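Local atomic coordinates of uncharacterized protein (PDB entry 4XU6), a protein that binds diacylglycerol in the membrane as a homotrimeric bacterial homolog of the sterol-sensing Insig proteins. Residues Met1-Leu13 with Ala56-Pro68. Numbering follows the deposited sequence.
Sequences MRLRISEAVVLFL and ATASLAELRLHLP. With BOG (octyl beta-D-glucopyranoside), chain B.
Glu62 grips the N-terminal loop with both carboxylate oxygens, each through its syn lone pair: OE2 accepts from Arg2 N at 2.8 Å, and OE1 from Leu3 N at 2.9 Å. Both N-H...O bonds are nearly straight, a fork that closes on two successive amides. A bend at chi2 brings the carboxylate back against this loop. Arg2 reaches on with an extended chain to lay its guanidinium flat on the His66 ring, centres 4.1 Å apart and planes 20° apart, while Arg2 NH2 donates to Leu65 O at 2.7 Å. Beside these polar groups, Leu3 CD2 meets Leu65 CD1 at 3.8 Å, and Leu3 CD1 lies near Ala58 O and Ala61 CB. The N-terminal loop leads into the first transmembrane helix of this Insig-family fold, and Ala56-Pro68 holds the end of the second and the turn after it; the local helix axes approach to 7.8 Å at 130°. Ala61 points its CB toward Leu11, and Ala58 lies at the crossing. Leu11 CD1 presses on Ala61 CB at 3.5 Å, tighter than a usual carbon contact. From within its own segment, His66 also holds Glu62: NE2 donates to Glu62 OE2 at 2.7 Å, on the anti side and tilted out of the carboxylate plane, probably stabilising the carboxylate's negative charge. At the N-cap, Arg4 N donates to Glu7 OE1, which also forms a salt bridge with Arg186; Glu7 OE2 accepts from O2 of the bound octyl glucoside.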
loop_
_atom_site.group_PDB
_atom_site.type_symbol
_atom_site.label_atom_id
_atom_site.label_comp_id
_atom_site.label_asym_id
_atom_site.label_seq_id
_atom_site.Cartn_x
_atom_site.Cartn_y
_atom_site.Cartn_z
ATOM N N MET A 1 36.462 7.411 3.851
ATOM C CA MET A 1 35.064 7.307 3.452
ATOM C C MET A 1 34.254 8.484 3.993
ATOM O O MET A 1 34.702 9.206 4.888
ATOM C CB MET A 1 34.465 5.963 3.879
ATOM C CG MET A 1 34.214 5.797 5.369
ATOM S SD MET A 1 33.503 4.178 5.733
ATOM C CE MET A 1 32.982 4.374 7.433
ATOM N N ARG A 2 33.064 8.688 3.436
ATOM C CA ARG A 2 32.288 9.884 3.749
ATOM C C ARG A 2 31.382 9.720 4.960
ATOM O O ARG A 2 31.196 10.668 5.733
ATOM C CB ARG A 2 31.530 10.350 2.510
ATOM C CG ARG A 2 32.499 10.484 1.352
ATOM C CD ARG A 2 32.053 11.377 0.234
ATOM N NE ARG A 2 33.214 11.680 -0.606
ATOM C CZ ARG A 2 33.155 12.151 -1.847
ATOM N NH1 ARG A 2 34.275 12.390 -2.515
ATOM N NH2 ARG A 2 31.982 12.383 -2.424
ATOM N N LEU A 3 30.833 8.522 5.129
ATOM C CA LEU A 3 30.154 8.178 6.375
ATOM C C LEU A 3 31.174 8.149 7.500
ATOM O O LEU A 3 32.325 7.762 7.294
ATOM C CB LEU A 3 29.490 6.802 6.274
ATOM C CG LEU A 3 28.264 6.646 5.381
ATOM C CD1 LEU A 3 27.830 5.175 5.291
ATOM C CD2 LEU A 3 27.133 7.512 5.926
ATOM N N ARG A 4 30.759 8.564 8.690
ATOM C CA ARG A 4 31.578 8.359 9.872
ATOM C C ARG A 4 31.327 6.937 10.365
ATOM O O ARG A 4 30.291 6.345 10.042
ATOM C CB ARG A 4 31.245 9.408 10.933
ATOM C CG ARG A 4 31.716 10.799 10.530
ATOM C CD ARG A 4 30.957 11.895 11.239
ATOM N NE ARG A 4 31.482 13.213 10.882
ATOM C CZ ARG A 4 30.992 14.360 11.336
ATOM N NH1 ARG A 4 29.960 14.348 12.172
ATOM N NH2 ARG A 4 31.540 15.520 10.964
ATOM N N ILE A 5 32.278 6.375 11.108
ATOM C CA ILE A 5 32.160 4.986 11.553
ATOM C C ILE A 5 30.853 4.742 12.304
ATOM O O ILE A 5 30.187 3.732 12.082
ATOM C CB ILE A 5 33.362 4.549 12.427
ATOM C CG1 ILE A 5 34.641 4.512 11.589
ATOM C CG2 ILE A 5 33.118 3.172 13.037
ATOM N N SER A 6 30.475 5.681 13.166
ATOM C CA SER A 6 29.269 5.514 13.969
ATOM C C SER A 6 28.014 5.454 13.100
ATOM O O SER A 6 27.076 4.702 13.393
ATOM C CB SER A 6 29.137 6.645 14.988
ATOM O OG SER A 6 28.958 7.896 14.339
ATOM N N GLU A 7 28.001 6.258 12.042
ATOM C CA GLU A 7 26.882 6.291 11.106
ATOM C C GLU A 7 26.796 4.992 10.332
ATOM O O GLU A 7 25.707 4.437 10.146
ATOM C CB GLU A 7 27.028 7.481 10.152
ATOM C CG GLU A 7 26.930 8.809 10.872
ATOM C CD GLU A 7 27.506 9.965 10.089
ATOM O OE1 GLU A 7 28.101 9.735 9.014
ATOM O OE2 GLU A 7 27.353 11.113 10.547
ATOM N N ALA A 8 27.951 4.501 9.889
ATOM C CA ALA A 8 28.023 3.246 9.157
ATOM C C ALA A 8 27.538 2.088 10.026
ATOM O O ALA A 8 26.892 1.165 9.535
ATOM C CB ALA A 8 29.444 2.985 8.658
ATOM N N VAL A 9 27.846 2.141 11.318
ATOM C CA VAL A 9 27.417 1.078 12.227
ATOM C C VAL A 9 25.900 1.091 12.442
ATOM O O VAL A 9 25.259 0.033 12.438
ATOM C CB VAL A 9 28.172 1.130 13.570
ATOM C CG1 VAL A 9 27.521 0.208 14.588
ATOM C CG2 VAL A 9 29.629 0.731 13.356
ATOM N N VAL A 10 25.327 2.281 12.606
ATOM C CA VAL A 10 23.877 2.408 12.753
ATOM C C VAL A 10 23.143 1.901 11.509
ATOM O O VAL A 10 22.147 1.188 11.624
ATOM C CB VAL A 10 23.441 3.850 13.074
ATOM C CG1 VAL A 10 21.933 3.995 12.920
ATOM C CG2 VAL A 10 23.887 4.245 14.489
ATOM N N LEU A 11 23.646 2.251 10.328
ATOM C CA LEU A 11 23.055 1.766 9.078
ATOM C C LEU A 11 23.188 0.252 8.932
ATOM O O LEU A 11 22.259 -0.419 8.459
ATOM C CB LEU A 11 23.680 2.473 7.874
ATOM C CG LEU A 11 23.430 3.978 7.830
ATOM C CD1 LEU A 11 24.060 4.585 6.591
ATOM C CD2 LEU A 11 21.927 4.275 7.873
ATOM N N PHE A 12 24.347 -0.281 9.334
ATOM C CA PHE A 12 24.590 -1.724 9.324
ATOM C C PHE A 12 23.561 -2.442 10.190
ATOM O O PHE A 12 22.997 -3.449 9.775
ATOM C CB PHE A 12 26.011 -2.043 9.828
ATOM C CG PHE A 12 26.289 -3.522 9.990
ATOM C CD1 PHE A 12 26.795 -4.269 8.931
ATOM C CD2 PHE A 12 26.041 -4.163 11.203
ATOM C CE1 PHE A 12 27.053 -5.636 9.066
ATOM C CE2 PHE A 12 26.290 -5.528 11.355
ATOM C CZ PHE A 12 26.797 -6.269 10.283
ATOM N N LEU A 13 23.343 -1.930 11.402
ATOM C CA LEU A 13 22.401 -2.549 12.336
ATOM C C LEU A 13 20.962 -2.436 11.848
ATOM O O LEU A 13 20.181 -3.373 11.982
ATOM C CB LEU A 13 22.524 -1.920 13.727
ATOM C CG LEU A 13 23.870 -2.133 14.427
ATOM C CD1 LEU A 13 23.928 -1.362 15.740
ATOM C CD2 LEU A 13 24.143 -3.621 14.652
ATOM N N ALA A 56 25.659 -4.294 2.966
ATOM C CA ALA A 56 25.121 -3.703 1.747
ATOM C C ALA A 56 24.421 -2.373 2.017
ATOM O O ALA A 56 24.516 -1.450 1.213
ATOM C CB ALA A 56 24.176 -4.669 1.064
ATOM N N THR A 57 23.706 -2.283 3.141
ATOM C CA THR A 57 23.018 -1.049 3.523
ATOM C C THR A 57 24.010 0.102 3.729
ATOM O O THR A 57 23.842 1.215 3.199
ATOM C CB THR A 57 22.204 -1.245 4.821
ATOM O OG1 THR A 57 21.306 -2.357 4.666
ATOM C CG2 THR A 57 21.417 0.032 5.150
ATOM N N ALA A 58 25.056 -0.164 4.504
ATOM C CA ALA A 58 26.055 0.869 4.762
ATOM C C ALA A 58 26.809 1.212 3.477
ATOM O O ALA A 58 27.155 2.370 3.249
ATOM C CB ALA A 58 27.024 0.422 5.859
ATOM N N SER A 59 27.065 0.206 2.647
ATOM C CA SER A 59 27.821 0.400 1.408
ATOM C C SER A 59 27.076 1.248 0.376
ATOM O O SER A 59 27.675 2.083 -0.300
ATOM C CB SER A 59 28.201 -0.950 0.793
ATOM O OG SER A 59 29.125 -1.640 1.618
ATOM N N LEU A 60 25.776 1.005 0.239
ATOM C CA LEU A 60 24.949 1.739 -0.714
ATOM C C LEU A 60 24.743 3.172 -0.241
ATOM O O LEU A 60 24.685 4.112 -1.045
ATOM C CB LEU A 60 23.601 1.023 -0.913
ATOM C CG LEU A 60 23.678 -0.294 -1.689
ATOM C CD1 LEU A 60 22.444 -1.187 -1.449
ATOM C CD2 LEU A 60 23.845 -0.029 -3.175
ATOM N N ALA A 61 24.645 3.348 1.072
ATOM C CA ALA A 61 24.570 4.691 1.626
ATOM C C ALA A 61 25.867 5.445 1.319
ATOM O O ALA A 61 25.848 6.607 0.913
ATOM C CB ALA A 61 24.340 4.633 3.121
ATOM N N GLU A 62 26.994 4.777 1.532
ATOM C CA GLU A 62 28.296 5.376 1.221
ATOM C C GLU A 62 28.402 5.714 -0.271
ATOM O O GLU A 62 28.816 6.826 -0.637
ATOM C CB GLU A 62 29.430 4.432 1.641
ATOM C CG GLU A 62 30.831 4.911 1.234
ATOM C CD GLU A 62 31.313 6.106 2.035
ATOM O OE1 GLU A 62 30.747 6.377 3.116
ATOM O OE2 GLU A 62 32.272 6.773 1.581
ATOM N N LEU A 63 28.013 4.765 -1.122
ATOM C CA LEU A 63 28.011 4.971 -2.576
ATOM C C LEU A 63 27.287 6.255 -2.987
ATOM O O LEU A 63 27.799 7.032 -3.802
ATOM C CB LEU A 63 27.392 3.766 -3.300
ATOM C CG LEU A 63 27.136 3.890 -4.812
ATOM C CD1 LEU A 63 28.433 4.170 -5.585
ATOM C CD2 LEU A 63 26.433 2.649 -5.370
ATOM N N ARG A 64 26.095 6.473 -2.429
ATOM C CA ARG A 64 25.310 7.665 -2.745
ATOM C C ARG A 64 26.100 8.944 -2.454
ATOM O O ARG A 64 26.024 9.916 -3.206
ATOM C CB ARG A 64 23.980 7.677 -1.965
ATOM C CG ARG A 64 23.194 8.989 -2.099
ATOM C CD ARG A 64 22.814 9.212 -3.561
ATOM N NE ARG A 64 22.080 10.455 -3.826
ATOM C CZ ARG A 64 22.651 11.595 -4.221
ATOM N NH1 ARG A 64 23.972 11.671 -4.358
ATOM N NH2 ARG A 64 21.904 12.666 -4.473
ATOM N N LEU A 65 26.867 8.934 -1.368
ATOM C CA LEU A 65 27.654 10.109 -0.997
ATOM C C LEU A 65 28.826 10.387 -1.954
ATOM O O LEU A 65 29.486 11.424 -1.856
ATOM C CB LEU A 65 28.138 10.003 0.449
ATOM C CG LEU A 65 27.025 9.906 1.498
ATOM C CD1 LEU A 65 27.620 9.760 2.885
ATOM C CD2 LEU A 65 26.099 11.122 1.425
ATOM N N HIS A 66 29.074 9.470 -2.881
ATOM C CA HIS A 66 30.097 9.681 -3.902
ATOM C C HIS A 66 29.466 10.053 -5.242
ATOM O O HIS A 66 30.168 10.288 -6.231
ATOM C CB HIS A 66 30.979 8.435 -4.042
ATOM C CG HIS A 66 31.866 8.194 -2.860
ATOM N ND1 HIS A 66 33.161 8.659 -2.795
ATOM C CD2 HIS A 66 31.638 7.550 -1.691
ATOM C CE1 HIS A 66 33.696 8.313 -1.637
ATOM N NE2 HIS A 66 32.792 7.637 -0.950
ATOM N N LEU A 67 28.136 10.111 -5.269
ATOM C CA LEU A 67 27.405 10.453 -6.485
ATOM C C LEU A 67 26.983 11.918 -6.398
ATOM O O LEU A 67 26.978 12.491 -5.303
ATOM C CB LEU A 67 26.200 9.514 -6.671
ATOM C CG LEU A 67 26.529 8.019 -6.779
ATOM C CD1 LEU A 67 25.270 7.179 -6.841
ATOM C CD2 LEU A 67 27.409 7.729 -7.993
ATOM N N PRO A 68 26.651 12.542 -7.548
ATOM C CA PRO A 68 26.440 13.995 -7.543
ATOM C C PRO A 68 25.350 14.480 -6.580
ATOM O O PRO A 68 24.323 13.811 -6.405
ATOM C CB PRO A 68 26.019 14.294 -8.990
ATOM C CG PRO A 68 26.611 13.182 -9.801
ATOM C CD PRO A 68 26.509 11.973 -8.906
HETATM C C1 BOG B . 26.472 10.981 14.752
HETATM O O1 BOG B . 25.980 10.011 13.831
HETATM C C2 BOG B . 27.012 12.202 13.991
HETATM O O2 BOG B . 28.065 11.786 13.110
HETATM C C3 BOG B . 27.530 13.248 14.960
HETATM O O3 BOG B . 27.883 14.435 14.240
HETATM C C4 BOG B . 26.441 13.585 15.969
HETATM O O4 BOG B . 26.985 14.466 16.960
HETATM C C5 BOG B . 25.874 12.322 16.625
HETATM O O5 BOG B . 25.427 11.392 15.634
HETATM C C6 BOG B . 24.719 12.645 17.573
HETATM O O6 BOG B . 23.629 13.235 16.856
HETATM C "C1'" BOG B . 25.258 8.928 14.440
HETATM C "C2'" BOG B . 24.458 8.237 13.336
HETATM C "C3'" BOG B . 23.026 7.922 13.720
HETATM C "C4'" BOG B . 22.054 8.530 12.718
HETATM C "C5'" BOG B . 21.850 7.682 11.470
HETATM C "C6'" BOG B . 20.350 7.487 11.240
HETATM C "C7'" BOG B . 20.041 6.927 9.854
HETATM C "C8'" BOG B . 20.437 7.917 8.777
#